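Local atomic coordinates of glutamate--tRNA ligase (Elizabethkingia anophelis, PDB entry 6B1Z), a protein that attaches glutamate to its cognate tRNA in an ATP-dependent reaction, as a class I aminoacyl-tRNA synthetase. Residues A[70-74]-A[302-308]; A[102-106]-A[242-248]. All coordinates share one frame; numbering follows the deposited sequence.

Contact 1 of 2, residues A[70-74]-A[302-308]; sequences LEWIG and YLPEAFI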
ATOM      1  N   LEU A  70      -3.649  -3.035   8.643  1.00 19.52           N
ATOM      2  CA  LEU A  70      -4.738  -3.956   8.344  1.00 16.88           C
ATOM      3  C   LEU A  70      -6.040  -3.493   8.985  1.00 20.05           C
ATOM      4  O   LEU A  70      -7.107  -3.601   8.369  1.00 21.56           O
ATOM      5  CB  LEU A  70      -4.378  -5.367   8.819  1.00 19.76           C
ATOM      6  CG  LEU A  70      -3.187  -6.048   8.152  1.00 18.92           C
ATOM      7  CD1 LEU A  70      -2.946  -7.388   8.835  1.00 20.87           C
ATOM      8  CD2 LEU A  70      -3.463  -6.227   6.657  1.00 20.64           C
ATOM      9  N   GLU A  71      -5.969  -2.959  10.215  1.00 17.43           N
ATOM     10  CA  GLU A  71      -7.167  -2.438  10.878  1.00 17.63           C
ATOM     11  C   GLU A  71      -7.724  -1.224  10.139  1.00 22.71           C
ATOM     12  O   GLU A  71      -8.949  -1.087   9.994  1.00 23.46           O
ATOM     13  CB  GLU A  71      -6.843  -2.111  12.343  1.00 21.74           C
ATOM     14  CG  GLU A  71      -6.626  -3.381  13.204  1.00 28.45           C
ATOM     15  CD  GLU A  71      -5.920  -3.132  14.542  1.00 35.29           C
ATOM     16  OE1 GLU A  71      -5.570  -1.974  14.842  1.00 40.29           O
ATOM     17  OE2 GLU A  71      -5.711  -4.111  15.301  1.00 32.49           O
ATOM     18  N   TRP A  72      -6.845  -0.336   9.661  1.00 19.18           N
ATOM     19  CA  TRP A  72      -7.294   0.848   8.935  1.00 18.53           C
ATOM     20  C   TRP A  72      -8.068   0.464   7.680  1.00 20.40           C
ATOM     21  O   TRP A  72      -9.110   1.065   7.372  1.00 23.47           O
ATOM     22  CB  TRP A  72      -6.083   1.730   8.578  1.00 20.91           C
ATOM     23  CG  TRP A  72      -6.430   2.949   7.746  1.00 19.66           C
ATOM     24  CD1 TRP A  72      -7.273   3.963   8.099  1.00 21.44           C
ATOM     25  CD2 TRP A  72      -5.926   3.287   6.442  1.00 16.67           C
ATOM     26  NE1 TRP A  72      -7.340   4.900   7.098  1.00 22.21           N
ATOM     27  CE2 TRP A  72      -6.527   4.506   6.068  1.00 18.36           C
ATOM     28  CE3 TRP A  72      -5.038   2.668   5.553  1.00 19.62           C
ATOM     29  CZ2 TRP A  72      -6.265   5.129   4.852  1.00 18.49           C
ATOM     30  CZ3 TRP A  72      -4.782   3.290   4.330  1.00 19.38           C
ATOM     31  CH2 TRP A  72      -5.398   4.504   3.995  1.00 17.66           C
ATOM     32  N   ILE A  73      -7.575  -0.541   6.949  1.00 19.76           N
ATOM     33  CA  ILE A  73      -8.208  -0.990   5.713  1.00 20.33           C
ATOM     34  C   ILE A  73      -9.430  -1.869   5.974  1.00 29.13           C
ATOM     35  O   ILE A  73     -10.325  -1.949   5.124  1.00 31.47           O
ATOM     36  CB  ILE A  73      -7.161  -1.715   4.856  1.00 23.27           C
ATOM     37  CG1 ILE A  73      -6.039  -0.751   4.463  1.00 27.04           C
ATOM     38  CG2 ILE A  73      -7.799  -2.331   3.632  1.00 27.97           C
ATOM     39  CD1 ILE A  73      -4.760  -1.462   4.053  1.00 31.42           C
ATOM     40  N   GLY A  74      -9.504  -2.511   7.133  1.00 25.05           N
ATOM     41  CA  GLY A  74     -10.641  -3.352   7.456  1.00 30.09           C
ATOM     42  C   GLY A  74     -10.451  -4.825   7.148  1.00 29.45           C
ATOM     43  O   GLY A  74     -11.418  -5.499   6.771  1.00 30.50           O
ATOM     44  N   TYR A 302      -6.007   9.957   1.816  1.00 17.06           N
ATOM     45  CA  TYR A 302      -6.668   8.918   1.031  1.00 16.39           C
ATOM     46  C   TYR A 302      -7.659   8.172   1.912  1.00 19.12           C
ATOM     47  O   TYR A 302      -7.340   7.795   3.042  1.00 19.18           O
ATOM     48  CB  TYR A 302      -5.647   7.947   0.419  1.00 15.33           C
ATOM     49  CG  TYR A 302      -4.870   8.539  -0.739  1.00 15.91           C
ATOM     50  CD1 TYR A 302      -3.735   9.316  -0.520  1.00 15.39           C
ATOM     51  CD2 TYR A 302      -5.271   8.314  -2.059  1.00 19.22           C
ATOM     52  CE1 TYR A 302      -3.012   9.851  -1.569  1.00 20.13           C
ATOM     53  CE2 TYR A 302      -4.543   8.857  -3.129  1.00 17.41           C
ATOM     54  CZ  TYR A 302      -3.434   9.626  -2.872  1.00 19.56           C
ATOM     55  OH  TYR A 302      -2.713  10.171  -3.918  1.00 23.00           O
ATOM     56  N   LEU A 303      -8.886   8.025   1.423  1.00 15.42           N
ATOM     57  CA  LEU A 303      -9.913   7.325   2.172  1.00 15.14           C
ATOM     58  C   LEU A 303      -9.637   5.826   2.073  1.00 16.57           C
ATOM     59  O   LEU A 303      -9.273   5.348   1.002  1.00 15.90           O
ATOM     60  CB  LEU A 303     -11.294   7.651   1.601  1.00 19.24           C
ATOM     61  CG  LEU A 303     -11.623   9.148   1.564  1.00 21.08           C
ATOM     62  CD1 LEU A 303     -12.854   9.389   0.703  1.00 21.87           C
ATOM     63  CD2 LEU A 303     -11.818   9.678   2.975  1.00 23.26           C
ATOM     64  N   PRO A 304      -9.730   5.073   3.176  1.00 15.43           N
ATOM     65  CA  PRO A 304      -9.322   3.660   3.107  1.00 17.11           C
ATOM     66  C   PRO A 304     -10.124   2.843   2.107  1.00 14.99           C
ATOM     67  O   PRO A 304      -9.562   1.946   1.461  1.00 15.87           O
ATOM     68  CB  PRO A 304      -9.513   3.162   4.547  1.00 17.45           C
ATOM     69  CG  PRO A 304     -10.484   4.147   5.187  1.00 17.36           C
ATOM     70  CD  PRO A 304     -10.163   5.474   4.529  1.00 17.61           C
ATOM     71  N   GLU A 305     -11.417   3.131   1.944  1.00 17.25           N
ATOM     72  CA  GLU A 305     -12.220   2.414   0.964  1.00 16.59           C
ATOM     73  C   GLU A 305     -11.747   2.694  -0.453  1.00 17.84           C
ATOM     74  O   GLU A 305     -11.780   1.801  -1.310  1.00 17.83           O
ATOM     75  CB  GLU A 305     -13.686   2.805   1.101  1.00 18.30           C
ATOM     76  CG  GLU A 305     -14.277   2.489   2.469  1.00 24.24           C
ATOM     77  CD  GLU A 305     -14.032   3.580   3.513  1.00 33.12           C
ATOM     78  OE1 GLU A 305     -13.360   4.614   3.227  1.00 25.12           O
ATOM     79  OE2 GLU A 305     -14.543   3.398   4.644  1.00 40.79           O
ATOM     80  N   ALA A 306     -11.320   3.935  -0.717  1.00 16.09           N
ATOM     81  CA  ALA A 306     -10.806   4.276  -2.042  1.00 14.44           C
ATOM     82  C   ALA A 306      -9.427   3.683  -2.256  1.00 15.50           C
ATOM     83  O   ALA A 306      -9.128   3.164  -3.340  1.00 16.86           O
ATOM     84  CB  ALA A 306     -10.758   5.793  -2.207  1.00 17.03           C
ATOM     85  N   PHE A 307      -8.582   3.756  -1.228  1.00 15.08           N
ATOM     86  CA  PHE A 307      -7.249   3.170  -1.286  1.00 16.98           C
ATOM     87  C   PHE A 307      -7.300   1.681  -1.620  1.00 17.85           C
ATOM     88  O   PHE A 307      -6.596   1.219  -2.529  1.00 17.61           O
ATOM     89  CB  PHE A 307      -6.544   3.402   0.047  1.00 16.55           C
ATOM     90  CG  PHE A 307      -5.191   2.734   0.142  1.00 14.79           C
ATOM     91  CD1 PHE A 307      -4.143   3.159  -0.657  1.00 16.36           C
ATOM     92  CD2 PHE A 307      -4.984   1.699   1.047  1.00 15.51           C
ATOM     93  CE1 PHE A 307      -2.890   2.547  -0.566  1.00 17.75           C
ATOM     94  CE2 PHE A 307      -3.744   1.076   1.156  1.00 17.00           C
ATOM     95  CZ  PHE A 307      -2.697   1.506   0.356  1.00 18.33           C
ATOM     96  N   ILE A 308      -8.115   0.910  -0.890  1.00 17.65           N
ATOM     97  CA  ILE A 308      -8.088  -0.534  -1.105  1.00 16.86           C
ATOM     98  C   ILE A 308      -8.791  -0.915  -2.411  1.00 15.84           C
ATOM     99  O   ILE A 308      -8.404  -1.897  -3.061  1.00 16.54           O
ATOM    100  CB  ILE A 308      -8.646  -1.261   0.137  1.00 17.29           C
ATOM    101  CG1 ILE A 308      -8.130  -2.707   0.156  1.00 20.98           C
ATOM    102  CG2 ILE A 308     -10.179  -1.154   0.208  1.00 17.03           C
ATOM    103  CD1 ILE A 308      -6.598  -2.798   0.258  1.00 21.21           C
TER

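Contact 2 of 2, residues A[102-106]-A[242-248]; sequences YTEQI and LYEAMGW. With EDO (1,2-ethanediol), chain B; EDO (1,2-ethanediol), chain V.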
ATOM      1  N   TYR A 102      11.678 -30.673  13.375  1.00 21.23           N
ATOM      2  CA  TYR A 102      11.738 -30.915  11.940  1.00 20.68           C
ATOM      3  C   TYR A 102      13.148 -30.820  11.390  1.00 23.47           C
ATOM      4  O   TYR A 102      13.441 -31.447  10.362  1.00 20.21           O
ATOM      5  CB  TYR A 102      10.778 -29.965  11.226  1.00 21.74           C
ATOM      6  CG  TYR A 102       9.354 -30.337  11.562  1.00 18.36           C
ATOM      7  CD1 TYR A 102       8.905 -31.638  11.389  1.00 23.65           C
ATOM      8  CD2 TYR A 102       8.479 -29.411  12.117  1.00 22.19           C
ATOM      9  CE1 TYR A 102       7.616 -32.000  11.712  1.00 24.38           C
ATOM     10  CE2 TYR A 102       7.186 -29.765  12.438  1.00 26.66           C
ATOM     11  CZ  TYR A 102       6.761 -31.057  12.231  1.00 28.47           C
ATOM     12  OH  TYR A 102       5.473 -31.414  12.556  1.00 31.45           O
ATOM     13  N   THR A 103      14.038 -30.091  12.060  1.00 20.33           N
ATOM     14  CA  THR A 103      15.452 -30.173  11.709  1.00 22.20           C
ATOM     15  C   THR A 103      15.979 -31.593  11.917  1.00 21.10           C
ATOM     16  O   THR A 103      16.679 -32.139  11.055  1.00 22.03           O
ATOM     17  CB  THR A 103      16.245 -29.159  12.535  1.00 21.72           C
ATOM     18  OG1 THR A 103      15.868 -27.836  12.145  1.00 21.71           O
ATOM     19  CG2 THR A 103      17.739 -29.328  12.322  1.00 22.89           C
ATOM     20  N   GLU A 104      15.635 -32.215  13.050  1.00 20.50           N
ATOM     21  CA  GLU A 104      16.032 -33.603  13.282  1.00 21.24           C
ATOM     22  C   GLU A 104      15.474 -34.516  12.192  1.00 24.45           C
ATOM     23  O   GLU A 104      16.172 -35.424  11.711  1.00 22.95           O
ATOM     24  CB  GLU A 104      15.568 -34.059  14.670  1.00 25.18           C
ATOM     25  CG  GLU A 104      15.956 -35.498  14.997  1.00 39.08           C
ATOM     26  CD  GLU A 104      15.298 -36.020  16.262  1.00 62.71           C
ATOM     27  OE1 GLU A 104      14.580 -35.244  16.929  1.00 67.45           O
ATOM     28  OE2 GLU A 104      15.497 -37.212  16.585  1.00 67.79           O
ATOM     29  N   GLN A 105      14.230 -34.269  11.766  1.00 22.53           N
ATOM     30  CA  GLN A 105      13.609 -35.112  10.745  1.00 19.94           C
ATOM     31  C   GLN A 105      14.341 -34.998   9.413  1.00 20.49           C
ATOM     32  O   GLN A 105      14.701 -36.016   8.803  1.00 21.39           O
ATOM     33  CB  GLN A 105      12.132 -34.753  10.578  1.00 22.07           C
ATOM     34  CG  GLN A 105      11.409 -35.661   9.591  1.00 23.15           C
ATOM     35  CD  GLN A 105       9.970 -35.273   9.355  1.00 25.17           C
ATOM     36  OE1 GLN A 105       9.270 -34.834  10.275  1.00 24.27           O
ATOM     37  NE2 GLN A 105       9.508 -35.440   8.119  1.00 23.35           N
ATOM     38  N   ILE A 106      14.587 -33.772   8.945  1.00 20.24           N
ATOM     39  CA  ILE A 106      15.186 -33.634   7.620  1.00 20.58           C
ATOM     40  C   ILE A 106      16.629 -34.126   7.601  1.00 20.06           C
ATOM     41  O   ILE A 106      17.122 -34.539   6.539  1.00 18.98           O
ATOM     42  CB  ILE A 106      15.094 -32.184   7.089  1.00 17.93           C
ATOM     43  CG1 ILE A 106      15.221 -32.202   5.547  1.00 16.35           C
ATOM     44  CG2 ILE A 106      16.159 -31.281   7.740  1.00 17.46           C
ATOM     45  CD1 ILE A 106      15.018 -30.869   4.889  1.00 18.30           C
ATOM     46  N   LEU A 242      11.301 -29.265  -0.597  1.00 14.19           N
ATOM     47  CA  LEU A 242      11.308 -29.406   0.854  1.00 13.73           C
ATOM     48  C   LEU A 242      10.088 -30.179   1.345  1.00 14.19           C
ATOM     49  O   LEU A 242      10.212 -31.016   2.245  1.00 15.25           O
ATOM     50  CB  LEU A 242      11.380 -28.028   1.519  1.00 13.83           C
ATOM     51  CG  LEU A 242      12.771 -27.384   1.420  1.00 14.74           C
ATOM     52  CD1 LEU A 242      12.684 -25.919   1.880  1.00 16.69           C
ATOM     53  CD2 LEU A 242      13.839 -28.132   2.244  1.00 18.08           C
ATOM     54  N   TYR A 243       8.904 -29.913   0.781  1.00 15.98           N
ATOM     55  CA  TYR A 243       7.733 -30.702   1.169  1.00 16.26           C
ATOM     56  C   TYR A 243       7.969 -32.172   0.860  1.00 15.95           C
ATOM     57  O   TYR A 243       7.692 -33.037   1.695  1.00 17.62           O
ATOM     58  CB  TYR A 243       6.458 -30.210   0.474  1.00 15.54           C
ATOM     59  CG  TYR A 243       5.917 -28.926   1.054  1.00 14.15           C
ATOM     60  CD1 TYR A 243       5.197 -28.930   2.233  1.00 16.97           C
ATOM     61  CD2 TYR A 243       6.130 -27.716   0.412  1.00 15.29           C
ATOM     62  CE1 TYR A 243       4.711 -27.753   2.774  1.00 20.05           C
ATOM     63  CE2 TYR A 243       5.650 -26.524   0.948  1.00 16.28           C
ATOM     64  CZ  TYR A 243       4.945 -26.562   2.129  1.00 21.11           C
ATOM     65  OH  TYR A 243       4.449 -25.396   2.660  1.00 20.23           O
ATOM     66  N   GLU A 244       8.548 -32.464  -0.305  1.00 15.58           N
ATOM     67  CA  GLU A 244       8.880 -33.846  -0.639  1.00 15.01           C
ATOM     68  C   GLU A 244       9.851 -34.444   0.375  1.00 17.87           C
ATOM     69  O   GLU A 244       9.673 -35.586   0.829  1.00 18.10           O
ATOM     70  CB  GLU A 244       9.464 -33.906  -2.048  1.00 15.27           C
ATOM     71  CG  GLU A 244       9.859 -35.313  -2.483  1.00 19.30           C
ATOM     72  CD  GLU A 244      10.470 -35.336  -3.869  1.00 27.70           C
ATOM     73  OE1 GLU A 244      10.107 -34.489  -4.707  1.00 25.82           O
ATOM     74  OE2 GLU A 244      11.327 -36.203  -4.122  1.00 35.05           O
ATOM     75  N   ALA A 245      10.893 -33.692   0.742  1.00 15.03           N
ATOM     76  CA  ALA A 245      11.886 -34.198   1.688  1.00 15.48           C
ATOM     77  C   ALA A 245      11.245 -34.572   3.021  1.00 17.30           C
ATOM     78  O   ALA A 245      11.663 -35.546   3.667  1.00 19.96           O
ATOM     79  CB  ALA A 245      12.996 -33.159   1.894  1.00 18.20           C
ATOM     80  N   MET A 246      10.200 -33.853   3.413  1.00 17.59           N
ATOM     81  CA  MET A 246       9.543 -34.056   4.693  1.00 16.29           C
ATOM     82  C   MET A 246       8.428 -35.089   4.629  1.00 17.46           C
ATOM     83  O   MET A 246       7.842 -35.413   5.674  1.00 19.73           O
ATOM     84  CB  MET A 246       8.978 -32.729   5.207  1.00 15.78           C
ATOM     85  CG  MET A 246      10.045 -31.625   5.384  1.00 17.30           C
ATOM     86  SD  MET A 246      11.383 -32.057   6.513  1.00 18.74           S
ATOM     87  CE  MET A 246      10.531 -31.923   8.096  1.00 17.13           C
ATOM     88  N   GLY A 247       8.146 -35.618   3.443  1.00 17.86           N
ATOM     89  CA  GLY A 247       7.043 -36.540   3.242  1.00 18.23           C
ATOM     90  C   GLY A 247       5.680 -35.893   3.291  1.00 17.76           C
ATOM     91  O   GLY A 247       4.701 -36.558   3.667  1.00 20.80           O
ATOM     92  N   TRP A 248       5.587 -34.618   2.910  1.00 19.86           N
ATOM     93  CA  TRP A 248       4.378 -33.815   3.044  1.00 17.90           C
ATOM     94  C   TRP A 248       3.834 -33.395   1.683  1.00 17.80           C
ATOM     95  O   TRP A 248       4.556 -33.368   0.678  1.00 21.59           O
ATOM     96  CB  TRP A 248       4.641 -32.538   3.864  1.00 15.48           C
ATOM     97  CG  TRP A 248       5.082 -32.757   5.279  1.00 18.39           C
ATOM     98  CD1 TRP A 248       4.911 -33.879   6.050  1.00 19.03           C
ATOM     99  CD2 TRP A 248       5.772 -31.809   6.094  1.00 15.50           C
ATOM    100  NE1 TRP A 248       5.462 -33.679   7.297  1.00 19.96           N
ATOM    101  CE2 TRP A 248       5.999 -32.418   7.346  1.00 18.43           C
ATOM    102  CE3 TRP A 248       6.221 -30.496   5.885  1.00 18.25           C
ATOM    103  CZ2 TRP A 248       6.649 -31.758   8.391  1.00 20.99           C
ATOM    104  CZ3 TRP A 248       6.873 -29.843   6.924  1.00 16.87           C
ATOM    105  CH2 TRP A 248       7.076 -30.477   8.164  1.00 19.50           C
TER
HETATM  106  C1  EDO B 622       3.344 -37.419   0.931  1.00 61.07           C
HETATM  107  O1  EDO B 622       2.332 -37.110  -0.032  1.00 63.22           O
HETATM  108  C2  EDO B 622       4.688 -37.587   0.230  1.00 61.61           C
HETATM  109  O2  EDO B 622       5.099 -36.351  -0.367  1.00 59.77           O
HETATM  110  C1  EDO V 621       6.725 -21.419   1.782  1.00 48.76           C
HETATM  111  O1  EDO V 621       8.119 -21.341   1.475  1.00 41.04           O
HETATM  112  C2  EDO V 621       6.075 -22.451   0.878  1.00 35.50           C
HETATM  113  O2  EDO V 621       4.959 -23.043   1.557  1.00 22.38           O
HETATM  114  O   HOH W   1      11.108 -36.898   6.010  1.00 20.69           O
HETATM  115  O   HOH W   2       6.608 -35.146   9.712  1.00 28.01           O

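Contact 1 of 2, residues A[70-74]-A[302-308]
Pro-304, the first helical residue after the N-cap Leu-303, presses its ring onto one face of the Trp-72 indole. Its CB makes a CH-pi contact with the five-membered ring, 3.9 Å from the centroid and 22° off the ring normal, while CG and CD reach the NE1 side. With CG anti to the backbone N (chi1 176°), Trp-72 sends its indole across to 302-308, one face meeting Pro-304. The benzo edge then runs up to the backbone: the carbonyl O of Tyr-302 lies in the indole plane, 3.4 Å from Trp-72 CZ2. Further round the same ring, Trp-72 CZ3 touches Phe-307 CD2 at 3.7 Å, the two ring planes inclined by 35°. Ile-73 continues the apolar seam. Its CD1 meets the edge of the Phe-307 ring, and its CG2 fits against both CG1 and CD1 of Ile-308, the CG2 to CG1 distance being 3.5 Å. No hydrogen bond bridges the two segments, so the join rests on shape and apolar contact. Helix 62-73 stops here in a Schellman motif with Gly-74 at positive phi. Helix 304-312 is backed by helix 348-361, which Ala-306 touches, and by helix 26-41, where Phe-307 and Ile-308 pack on Val-29.

Contact 2 of 2, residues A[102-106]-A[242-248]
The helical segments 102-106 and 242-246, the last turns of longer helices, run nearly perpendicular, their axes 82° apart and 10.9 Å at closest approach, with Ile-106 and Met-246 nearest in the backbone. Met-246 fills the crossing: its chain bends at both chi2 (-58°) and chi3, which lays SD against Ile-106 CB at 3.8 Å and leaves CE touching both the Tyr-102 ring and the Gln-105 amide. That methyl lies 3.6 Å from Gln-105 CD and 3.7 Å from Tyr-102 CD1. Deeper in, Ile-106 CD1 reaches Leu-242 CD2 and the methyl of Ala-245. After the helix, Gly-247 takes positive phi in a Schellman motif and the chain turns to bring Trp-248 back over Met-246 CB. The indole then points its CZ2–CH2 edge at the face of Tyr-102 in a T-shaped pair, with planes at 87° and Trp-248 CZ2 3.5 Å from Tyr-102 CE1. Gln-105, fully extended, engages two waters. Its NE2 donates to one that in turn donates to Ala-245 O; its OE1 accepts from the other at 2.7 Å, and that water accepts from Trp-248 NE1. The contact is therefore greasy at the centre and hydrated at one margin, where the bridging waters tie both ends of the Gln-105 amide to the second segment and should help fix the rotation of that amide.

In the fold
Contacts 1 and 2 both belong to the class I catalytic domain, yet their centres are 40 Å apart and their nearest atoms about 20 Å. Helices 62-73 and 96-106 are consecutive in the chain, and each pairs with a much later helix: the first with 304-312, the second with 236-246. Contact 2 is thus nested inside the loop closed by contact 1. The 70-74/302-308 pair lies near the centre of the elongated molecule, beside helix 348-361, close to where the anticodon-binding part of the chain begins; the 102-106/242-248 pair lies well out from that centre. Together they close long chain excursions at two separate places in the catalytic part of the chain.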